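Side-chain contacts in putative surface-anchored fimbrial subunit (Corynebacterium diphtheriae, PDB 3HR6), which forms the shaft of a surface pilus as its major pilin, a chain of Ig-like modules: residues A[227-232]-A[285-290]; A[111-116]-A[183-188]; A[32-37]-A[139-144]. All blocks are in the same frame, centred on the assembly; numbering follows the deposited sequence.

Overall arrangement
Interactions 2 and 3 are neighbours, their centres about 12 Å apart, whereas the centre of interaction 1 lies about 22 Å from that of interaction 2 and about 26 Å from that of interaction 3. Interactions 2 and 3 share a sheet: strand 111-112 pairs antiparallel with strand 131-143, Val112 N lying 2.8 Å from Gln142 O, and Ser114 OG approaches Lys140 O to 2.7 Å. Interaction 3 holds a loop inside the N-terminal module, and interaction 2 carries the line of contact across to residues 183-188. Strand 187-192, entered there, is the neighbour of strand 229-236, on which interaction 1 sits. All three lie away from the calcium site.

Interaction 1. Residues A[227-232]-A[285-290]; sequences GDRTVL and DPEESG
Val231, Glu287 and Arg229 carry this contact, in which the first residues of strand 229-236 of the middle Ig-like module meet a type I beta turn running from Asp285 to Glu288. Val231 gives up the most surface. Its CB points toward the turn, and CG1 rests 4.2 Å from Pro286 CD, a purely apolar touch at the buried side. Two residues back on the strand, Arg229 also faces the turn, and its chain bends at CG-CD (chi3 66°) before the guanidinium crosses the Glu287 side chain at about a right angle. Arg229 NH2 and Glu287 OE1 form a salt bridge of 3.1 Å, somewhat bent: the nitrogen comes from above the carboxylate plane, and the two flat groups stand 67° apart, joined by a single N-H...O bond. The guanidinium has further partners nearby, as NE donates to Leu193 O, just past the end of strand 187-192, and NH2 to Lys192 O, at its last residue; together they restrain its rotation. NH2 is thus shared between Lys192 O and Glu287 OE1, the latter near the guanidinium edge but tilted out of its plane. Asp285 makes no direct contact with the strand but shapes the turn that presents Pro286 and Glu287; its OD2 pairs with Lys192 NZ. The turn is closed by Glu288 N to Asp285 O at 3.1 Å, and an Asx turn is superimposed on it, Asp285 OD1 accepting from Glu287 N at 2.8 Å.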
loop_
_atom_site.group_PDB
_atom_site.type_symbol
_atom_site.label_atom_id
_atom_site.label_comp_id
_atom_site.label_asym_id
_atom_site.label_seq_id
_atom_site.Cartn_x
_atom_site.Cartn_y
_atom_site.Cartn_z
ATOM N N GLY A 227 1.426 -2.608 16.127
ATOM C CA GLY A 227 1.714 -3.991 16.457
ATOM C C GLY A 227 3.122 -4.397 16.035
ATOM O O GLY A 227 4.111 -3.728 16.377
ATOM N N ASP A 228 3.230 -5.489 15.293
ATOM C CA ASP A 228 4.543 -6.020 14.922
ATOM C C ASP A 228 4.971 -5.541 13.542
ATOM O O ASP A 228 5.853 -6.141 12.906
ATOM C CB ASP A 228 4.554 -7.550 14.984
ATOM C CG ASP A 228 3.556 -8.196 14.022
ATOM O OD1 ASP A 228 2.782 -7.499 13.343
ATOM O OD2 ASP A 228 3.536 -9.442 13.966
ATOM N N ARG A 229 4.323 -4.492 13.055
ATOM C CA ARG A 229 4.684 -3.920 11.768
ATOM C C ARG A 229 5.030 -2.436 11.844
ATOM O O ARG A 229 4.409 -1.687 12.569
ATOM C CB ARG A 229 3.583 -4.151 10.750
ATOM C CG ARG A 229 3.396 -5.671 10.477
ATOM C CD ARG A 229 2.095 -5.903 9.826
ATOM N NE ARG A 229 2.042 -5.313 8.502
ATOM C CZ ARG A 229 0.970 -5.299 7.705
ATOM N NH1 ARG A 229 -0.187 -5.771 8.125
ATOM N NH2 ARG A 229 1.050 -4.723 6.516
ATOM N N THR A 230 6.027 -2.050 11.050
ATOM C CA THR A 230 6.418 -0.651 10.874
ATOM C C THR A 230 5.629 -0.007 9.752
ATOM O O THR A 230 5.563 -0.536 8.649
ATOM C CB THR A 230 7.905 -0.542 10.505
ATOM O OG1 THR A 230 8.686 -1.243 11.455
ATOM C CG2 THR A 230 8.338 0.936 10.515
ATOM N N VAL A 231 5.029 1.146 10.032
ATOM C CA VAL A 231 4.479 2.016 9.035
ATOM C C VAL A 231 5.500 3.124 8.741
ATOM O O VAL A 231 6.030 3.759 9.660
ATOM C CB VAL A 231 3.200 2.706 9.530
ATOM C CG1 VAL A 231 2.617 3.607 8.449
ATOM C CG2 VAL A 231 2.165 1.677 10.004
ATOM N N LEU A 232 5.780 3.299 7.454
ATOM C CA LEU A 232 6.569 4.405 6.939
ATOM C C LEU A 232 5.588 5.400 6.358
ATOM O O LEU A 232 4.710 5.036 5.613
ATOM C CB LEU A 232 7.493 3.919 5.841
ATOM C CG LEU A 232 8.229 5.002 5.021
ATOM C CD1 LEU A 232 9.104 5.901 5.874
ATOM C CD2 LEU A 232 9.040 4.354 3.911
ATOM N N ASP A 285 -2.833 4.504 10.422
ATOM C CA ASP A 285 -2.638 3.163 9.936
ATOM C C ASP A 285 -3.488 3.017 8.666
ATOM O O ASP A 285 -4.729 3.010 8.768
ATOM C CB ASP A 285 -3.077 2.120 10.981
ATOM C CG ASP A 285 -2.867 0.666 10.482
ATOM O OD1 ASP A 285 -2.543 0.480 9.299
ATOM O OD2 ASP A 285 -2.986 -0.275 11.296
ATOM N N PRO A 286 -2.837 2.961 7.477
ATOM C CA PRO A 286 -3.569 2.890 6.234
ATOM C C PRO A 286 -4.352 1.592 6.074
ATOM O O PRO A 286 -5.240 1.522 5.211
ATOM C CB PRO A 286 -2.470 2.986 5.169
ATOM C CG PRO A 286 -1.245 2.514 5.828
ATOM C CD PRO A 286 -1.381 2.835 7.271
ATOM N N GLU A 287 -4.027 0.590 6.883
ATOM C CA GLU A 287 -4.737 -0.693 6.832
ATOM C C GLU A 287 -5.616 -0.862 8.075
ATOM O O GLU A 287 -5.812 -1.976 8.561
ATOM C CB GLU A 287 -3.739 -1.854 6.576
ATOM C CG GLU A 287 -2.807 -1.564 5.341
ATOM C CD GLU A 287 -1.887 -2.722 4.937
ATOM O OE1 GLU A 287 -1.801 -3.678 5.740
ATOM O OE2 GLU A 287 -1.277 -2.649 3.839
ATOM N N GLU A 288 -6.129 0.265 8.586
ATOM C CA GLU A 288 -7.159 0.301 9.630
ATOM C C GLU A 288 -8.560 0.234 8.976
ATOM O O GLU A 288 -8.713 0.458 7.763
ATOM C CB GLU A 288 -6.975 1.595 10.414
ATOM C CG GLU A 288 -7.771 1.801 11.697
ATOM C CD GLU A 288 -8.328 3.222 11.799
ATOM O OE1 GLU A 288 -7.855 4.132 11.065
ATOM O OE2 GLU A 288 -9.255 3.444 12.590
ATOM N N SER A 289 -9.586 0.032 9.798
ATOM C CA SER A 289 -10.815 -0.680 9.410
ATOM C C SER A 289 -12.143 0.106 9.416
ATOM O O SER A 289 -12.700 0.376 8.352
ATOM C CB SER A 289 -10.956 -1.853 10.372
ATOM O OG SER A 289 -10.672 -1.372 11.671
ATOM N N GLY A 290 -12.645 0.441 10.608
ATOM C CA GLY A 290 -14.016 0.952 10.811
ATOM C C GLY A 290 -14.573 2.070 9.924
ATOM O O GLY A 290 -13.892 2.626 9.053
#

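Interaction 2. Residues A[111-116]-A[183-188]; sequences VVRSQP and KFEGFT
Arg113 and Glu185 meet side-on across the junction between the N-terminal and middle modules of the pilin, their extended chains crossing at about a right angle. The arginine uses two nitrogens, one to each carboxylate oxygen: NE reaches Glu185 OE2 at 2.6 Å in a nearly straight bond (164°), and NH2 reaches Glu185 OE1 at 2.9 Å. OE2 lies in the guanidinium plane and OE1 is tilted from it. Both nitrogens come from above the carboxylate plane, the two flat groups being 30° apart. Arg113 CG stands between its backbone N and carbonyl carbon (chi1 61°), and from there the stretched chain carries its end to Glu185, although CB does not itself face that way. The second terminal nitrogen, NH1, donates to Gln103 O, so the guanidinium is held from its own module as well.

Waters fill out the polar side. One lies 2.6 Å from Glu185 OE2, with a weak link to Arg113 N, and another sits 2.9 Å from Arg113 O. A third joins Gln115 NE2 to Lys183 O. The N-H of Arg113 and a close water both meet OE2, and the arginine would be expected to favour the ionised carboxylate. Beside this polar pair, the Val112 and Phe184 side chains cross at about a right angle; the touching branch is Val112 CG2, anti to its carbonyl carbon, which approaches Phe184 CE1 at 4.1 Å, obliquely to the ring.

Ile178, in the loop between strands 166-174 and 187-192, touches both Val112 and Phe184. The short, weakly bonded strand 111-112, which supplies Val112, pairs antiparallel with strand 131-143 in the N-terminal sheet, while residues 183-188 lead into strand 187-192, which runs antiparallel to strands 229-236 and 268-276.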
loop_
_atom_site.group_PDB
_atom_site.type_symbol
_atom_site.label_atom_id
_atom_site.label_comp_id
_atom_site.label_asym_id
_atom_site.label_seq_id
_atom_site.Cartn_x
_atom_site.Cartn_y
_atom_site.Cartn_z
ATOM N N VAL A 111 -10.773 9.998 -2.470
ATOM C CA VAL A 111 -10.814 11.046 -3.508
ATOM C C VAL A 111 -10.336 12.406 -2.966
ATOM O O VAL A 111 -10.306 12.627 -1.756
ATOM C CB VAL A 111 -12.260 11.204 -4.050
ATOM C CG1 VAL A 111 -12.805 9.921 -4.731
ATOM C CG2 VAL A 111 -13.234 11.656 -2.913
ATOM N N VAL A 112 -10.113 13.371 -3.871
ATOM C CA VAL A 112 -9.928 14.752 -3.501
ATOM C C VAL A 112 -11.353 15.295 -3.382
ATOM O O VAL A 112 -12.061 15.484 -4.374
ATOM C CB VAL A 112 -9.097 15.546 -4.531
ATOM C CG1 VAL A 112 -8.867 16.992 -4.061
ATOM C CG2 VAL A 112 -7.735 14.823 -4.766
ATOM N N ARG A 113 -11.772 15.467 -2.147
ATOM C CA ARG A 113 -13.177 15.698 -1.816
ATOM C C ARG A 113 -13.635 17.073 -2.151
ATOM O O ARG A 113 -12.845 18.006 -2.244
ATOM C CB ARG A 113 -13.426 15.410 -0.336
ATOM C CG ARG A 113 -12.637 16.277 0.597
ATOM C CD ARG A 113 -13.156 16.139 2.013
ATOM N NE ARG A 113 -12.245 16.732 2.983
ATOM C CZ ARG A 113 -12.483 16.797 4.287
ATOM N NH1 ARG A 113 -13.623 16.336 4.787
ATOM N NH2 ARG A 113 -11.570 17.340 5.095
ATOM N N SER A 114 -14.955 17.186 -2.295
ATOM C CA SER A 114 -15.618 18.447 -2.474
ATOM C C SER A 114 -15.466 19.277 -1.210
ATOM O O SER A 114 -15.431 18.728 -0.114
ATOM C CB SER A 114 -17.108 18.222 -2.753
ATOM O OG SER A 114 -17.321 17.324 -3.837
ATOM N N GLN A 115 -15.353 20.584 -1.384
ATOM C CA GLN A 115 -15.402 21.523 -0.278
ATOM C C GLN A 115 -16.812 21.568 0.305
ATOM O O GLN A 115 -17.791 21.236 -0.384
ATOM C CB GLN A 115 -15.057 22.928 -0.766
ATOM C CG GLN A 115 -13.775 22.985 -1.573
ATOM C CD GLN A 115 -12.600 22.677 -0.737
ATOM O OE1 GLN A 115 -12.446 23.264 0.346
ATOM N NE2 GLN A 115 -11.736 21.777 -1.213
ATOM N N PRO A 116 -16.927 22.001 1.570
ATOM C CA PRO A 116 -18.256 22.259 2.114
ATOM C C PRO A 116 -19.032 23.290 1.319
ATOM O O PRO A 116 -18.444 24.212 0.739
ATOM C CB PRO A 116 -17.952 22.780 3.517
ATOM C CG PRO A 116 -16.616 22.226 3.823
ATOM C CD PRO A 116 -15.874 22.260 2.572
ATOM N N LYS A 183 -6.841 23.912 -3.218
ATOM C CA LYS A 183 -5.552 23.360 -2.805
ATOM C C LYS A 183 -5.738 21.990 -2.206
ATOM O O LYS A 183 -6.812 21.647 -1.716
ATOM C CB LYS A 183 -4.884 24.294 -1.777
ATOM C CG LYS A 183 -4.647 25.680 -2.300
ATOM C CD LYS A 183 -3.380 25.685 -3.126
ATOM C CE LYS A 183 -3.241 26.955 -3.912
ATOM N NZ LYS A 183 -1.812 27.126 -4.291
ATOM N N PHE A 184 -4.684 21.180 -2.279
ATOM C CA PHE A 184 -4.673 19.935 -1.593
ATOM C C PHE A 184 -4.767 20.206 -0.096
ATOM O O PHE A 184 -4.155 21.142 0.397
ATOM C CB PHE A 184 -3.402 19.135 -1.913
ATOM C CG PHE A 184 -3.432 18.478 -3.254
ATOM C CD1 PHE A 184 -4.058 17.270 -3.411
ATOM C CD2 PHE A 184 -2.830 19.075 -4.350
ATOM C CE1 PHE A 184 -4.080 16.640 -4.645
ATOM C CE2 PHE A 184 -2.861 18.469 -5.588
ATOM C CZ PHE A 184 -3.473 17.246 -5.733
ATOM N N GLU A 185 -5.533 19.374 0.613
ATOM C CA GLU A 185 -5.628 19.473 2.073
ATOM C C GLU A 185 -4.356 18.947 2.709
ATOM O O GLU A 185 -3.992 19.357 3.817
ATOM C CB GLU A 185 -6.739 18.597 2.634
ATOM C CG GLU A 185 -8.154 18.928 2.293
ATOM C CD GLU A 185 -9.046 17.842 2.861
ATOM O OE1 GLU A 185 -8.887 17.477 4.049
ATOM O OE2 GLU A 185 -9.881 17.307 2.129
ATOM N N GLY A 186 -3.696 18.040 2.001
ATOM C CA GLY A 186 -2.503 17.379 2.498
ATOM C C GLY A 186 -2.202 16.277 1.529
ATOM O O GLY A 186 -2.941 16.087 0.577
ATOM N N PHE A 187 -1.124 15.538 1.759
ATOM C CA PHE A 187 -0.752 14.491 0.828
ATOM C C PHE A 187 0.175 13.545 1.556
ATOM O O PHE A 187 1.307 13.902 1.877
ATOM C CB PHE A 187 -0.110 15.066 -0.442
ATOM C CG PHE A 187 -0.354 14.229 -1.676
ATOM C CD1 PHE A 187 -1.518 14.362 -2.395
ATOM C CD2 PHE A 187 0.561 13.308 -2.099
ATOM C CE1 PHE A 187 -1.744 13.633 -3.524
ATOM C CE2 PHE A 187 0.299 12.527 -3.235
ATOM C CZ PHE A 187 -0.834 12.698 -3.924
ATOM N N THR A 188 -0.369 12.398 1.921
ATOM C CA THR A 188 0.379 11.432 2.694
ATOM C C THR A 188 0.512 10.125 1.913
ATOM O O THR A 188 -0.452 9.658 1.330
ATOM C CB THR A 188 -0.325 11.167 4.031
ATOM O OG1 THR A 188 -0.324 12.365 4.815
ATOM C CG2 THR A 188 0.385 10.059 4.833
HETATM O O HOH W 1 -10.430 18.664 -0.881
HETATM O O HOH W 2 -9.071 16.091 -0.021
HETATM O O HOH W 3 -9.113 22.050 0.198
#

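Interaction 3. Residues A[32-37]-A[139-144]; sequences PKVDGM and PKHQAL
Val34 and His141 are the nearest residues by backbone, with CA atoms 9.4 Å apart, a spacing too wide for sheet pairing, so the loop that leads into strand 38-44 meets strand 131-143 through side chains alone. The imidazole of His141 is the centrepiece and is approached in two ways. Val34 comes at its edge: CB lies in the ring plane and CG2 touches both CE1 and NE2 of His141 at 3.5 Å. Met37 covers one face. Its SD lies 4.0 Å from the centroid of the His141 ring and 17° off the ring normal, offset toward the rim, a Met-aromatic contact; Met37 CG follows it to 3.9 Å from His141 CE1. Because the methionine chain folds at CB-CG (chi2 -70°) and again beyond it, the sulfur is laid on the ring instead of pointing past it. A chi1 of 65° turns the His141 ring across to the loop, its CE1-NE2 side meeting Val34.

Within the N-terminal module, Val111 and Gln103 touch both Met37 and His141. The loop is further tied to its surroundings by Thr84, whose OG1 bonds with Val34 O and Met37 N, and strand 5-13 borders it, bonding to it by backbone at Met13 and Ala11. No hydrogen bond joins the two segments. Cohesion here is therefore dispersion plus the sulfur-ring interaction, and the apolar surroundings given by Val34 and Met37 would, on their own, tend to favour a neutral imidazole.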
loop_
_atom_site.group_PDB
_atom_site.type_symbol
_atom_site.label_atom_id
_atom_site.label_comp_id
_atom_site.label_asym_id
_atom_site.label_seq_id
_atom_site.Cartn_x
_atom_site.Cartn_y
_atom_site.Cartn_z
ATOM N N PRO A 32 -19.871 11.847 -14.430
ATOM C CA PRO A 32 -20.253 10.577 -13.808
ATOM C C PRO A 32 -20.545 10.703 -12.330
ATOM O O PRO A 32 -19.785 11.383 -11.608
ATOM C CB PRO A 32 -18.996 9.721 -14.013
ATOM C CG PRO A 32 -17.914 10.700 -14.287
ATOM C CD PRO A 32 -18.522 11.754 -15.023
ATOM N N LYS A 33 -21.637 10.087 -11.873
ATOM C CA LYS A 33 -21.935 10.013 -10.437
ATOM C C LYS A 33 -21.137 8.852 -9.849
ATOM O O LYS A 33 -20.808 7.881 -10.551
ATOM C CB LYS A 33 -23.433 9.837 -10.165
ATOM C CG LYS A 33 -24.295 10.975 -10.690
ATOM C CD LYS A 33 -25.744 10.718 -10.442
ATOM C CE LYS A 33 -26.654 11.743 -11.104
ATOM N NZ LYS A 33 -28.037 11.273 -10.988
ATOM N N VAL A 34 -20.773 8.964 -8.587
ATOM C CA VAL A 34 -19.906 7.985 -7.955
ATOM C C VAL A 34 -20.599 7.452 -6.708
ATOM O O VAL A 34 -21.221 8.202 -5.943
ATOM C CB VAL A 34 -18.561 8.635 -7.597
ATOM C CG1 VAL A 34 -17.611 7.653 -6.849
ATOM C CG2 VAL A 34 -17.888 9.207 -8.868
ATOM N N ASP A 35 -20.538 6.139 -6.514
ATOM C CA ASP A 35 -21.066 5.558 -5.289
ATOM C C ASP A 35 -20.009 5.474 -4.202
ATOM O O ASP A 35 -18.826 5.578 -4.469
ATOM C CB ASP A 35 -21.700 4.196 -5.592
ATOM C CG ASP A 35 -23.010 4.334 -6.319
ATOM O OD1 ASP A 35 -23.708 5.362 -6.161
ATOM O OD2 ASP A 35 -23.369 3.403 -7.046
ATOM N N GLY A 36 -20.482 5.360 -2.959
ATOM C CA GLY A 36 -19.616 5.202 -1.811
ATOM C C GLY A 36 -18.985 6.489 -1.341
ATOM O O GLY A 36 -18.046 6.461 -0.565
ATOM N N MET A 37 -19.476 7.629 -1.849
ATOM C CA MET A 37 -18.934 8.915 -1.438
ATOM C C MET A 37 -19.696 9.343 -0.201
ATOM O O MET A 37 -20.921 9.297 -0.181
ATOM C CB MET A 37 -19.032 9.935 -2.569
ATOM C CG MET A 37 -18.211 9.555 -3.783
ATOM S SD MET A 37 -16.450 9.682 -3.494
ATOM C CE MET A 37 -15.931 7.963 -3.282
ATOM N N PRO A 139 -21.965 18.283 -6.031
ATOM C CA PRO A 139 -20.562 18.567 -5.713
ATOM C C PRO A 139 -19.592 17.685 -6.533
ATOM O O PRO A 139 -19.894 16.511 -6.769
ATOM C CB PRO A 139 -20.492 18.238 -4.228
ATOM C CG PRO A 139 -21.519 17.161 -4.064
ATOM C CD PRO A 139 -22.660 17.656 -4.889
ATOM N N LYS A 140 -18.487 18.274 -6.995
ATOM C CA LYS A 140 -17.462 17.579 -7.762
ATOM C C LYS A 140 -16.304 17.174 -6.873
ATOM O O LYS A 140 -15.886 17.916 -5.995
ATOM C CB LYS A 140 -16.900 18.479 -8.877
ATOM C CG LYS A 140 -17.681 18.481 -10.168
ATOM C CD LYS A 140 -19.151 18.838 -10.060
ATOM C CE LYS A 140 -19.524 20.307 -10.304
ATOM N NZ LYS A 140 -21.037 20.478 -10.271
ATOM N N HIS A 141 -15.775 15.988 -7.121
ATOM C CA HIS A 141 -14.535 15.534 -6.503
ATOM C C HIS A 141 -13.650 14.986 -7.602
ATOM O O HIS A 141 -14.083 14.809 -8.736
ATOM C CB HIS A 141 -14.769 14.455 -5.456
ATOM C CG HIS A 141 -15.317 13.195 -6.033
ATOM N ND1 HIS A 141 -16.666 12.942 -6.121
ATOM C CD2 HIS A 141 -14.694 12.147 -6.618
ATOM C CE1 HIS A 141 -16.853 11.777 -6.724
ATOM N NE2 HIS A 141 -15.673 11.268 -7.027
ATOM N N GLN A 142 -12.385 14.755 -7.268
ATOM C CA GLN A 142 -11.434 14.215 -8.232
ATOM C C GLN A 142 -10.876 12.923 -7.707
ATOM O O GLN A 142 -10.576 12.775 -6.541
ATOM C CB GLN A 142 -10.311 15.210 -8.575
ATOM C CG GLN A 142 -10.761 16.497 -9.298
ATOM C CD GLN A 142 -11.314 17.563 -8.395
ATOM O OE1 GLN A 142 -10.648 18.013 -7.454
ATOM N NE2 GLN A 142 -12.552 17.989 -8.669
ATOM N N ALA A 143 -10.747 11.969 -8.614
ATOM C CA ALA A 143 -10.229 10.674 -8.279
ATOM C C ALA A 143 -8.704 10.706 -8.060
ATOM O O ALA A 143 -7.985 11.531 -8.614
ATOM C CB ALA A 143 -10.570 9.674 -9.408
ATOM N N LEU A 144 -8.270 9.763 -7.249
ATOM C CA LEU A 144 -6.867 9.426 -7.045
ATOM C C LEU A 144 -6.582 8.129 -7.805
ATOM O O LEU A 144 -7.307 7.128 -7.681
ATOM C CB LEU A 144 -6.578 9.226 -5.567
ATOM C CG LEU A 144 -6.528 10.545 -4.785
ATOM C CD1 LEU A 144 -6.826 10.320 -3.300
ATOM C CD2 LEU A 144 -5.177 11.155 -5.019
#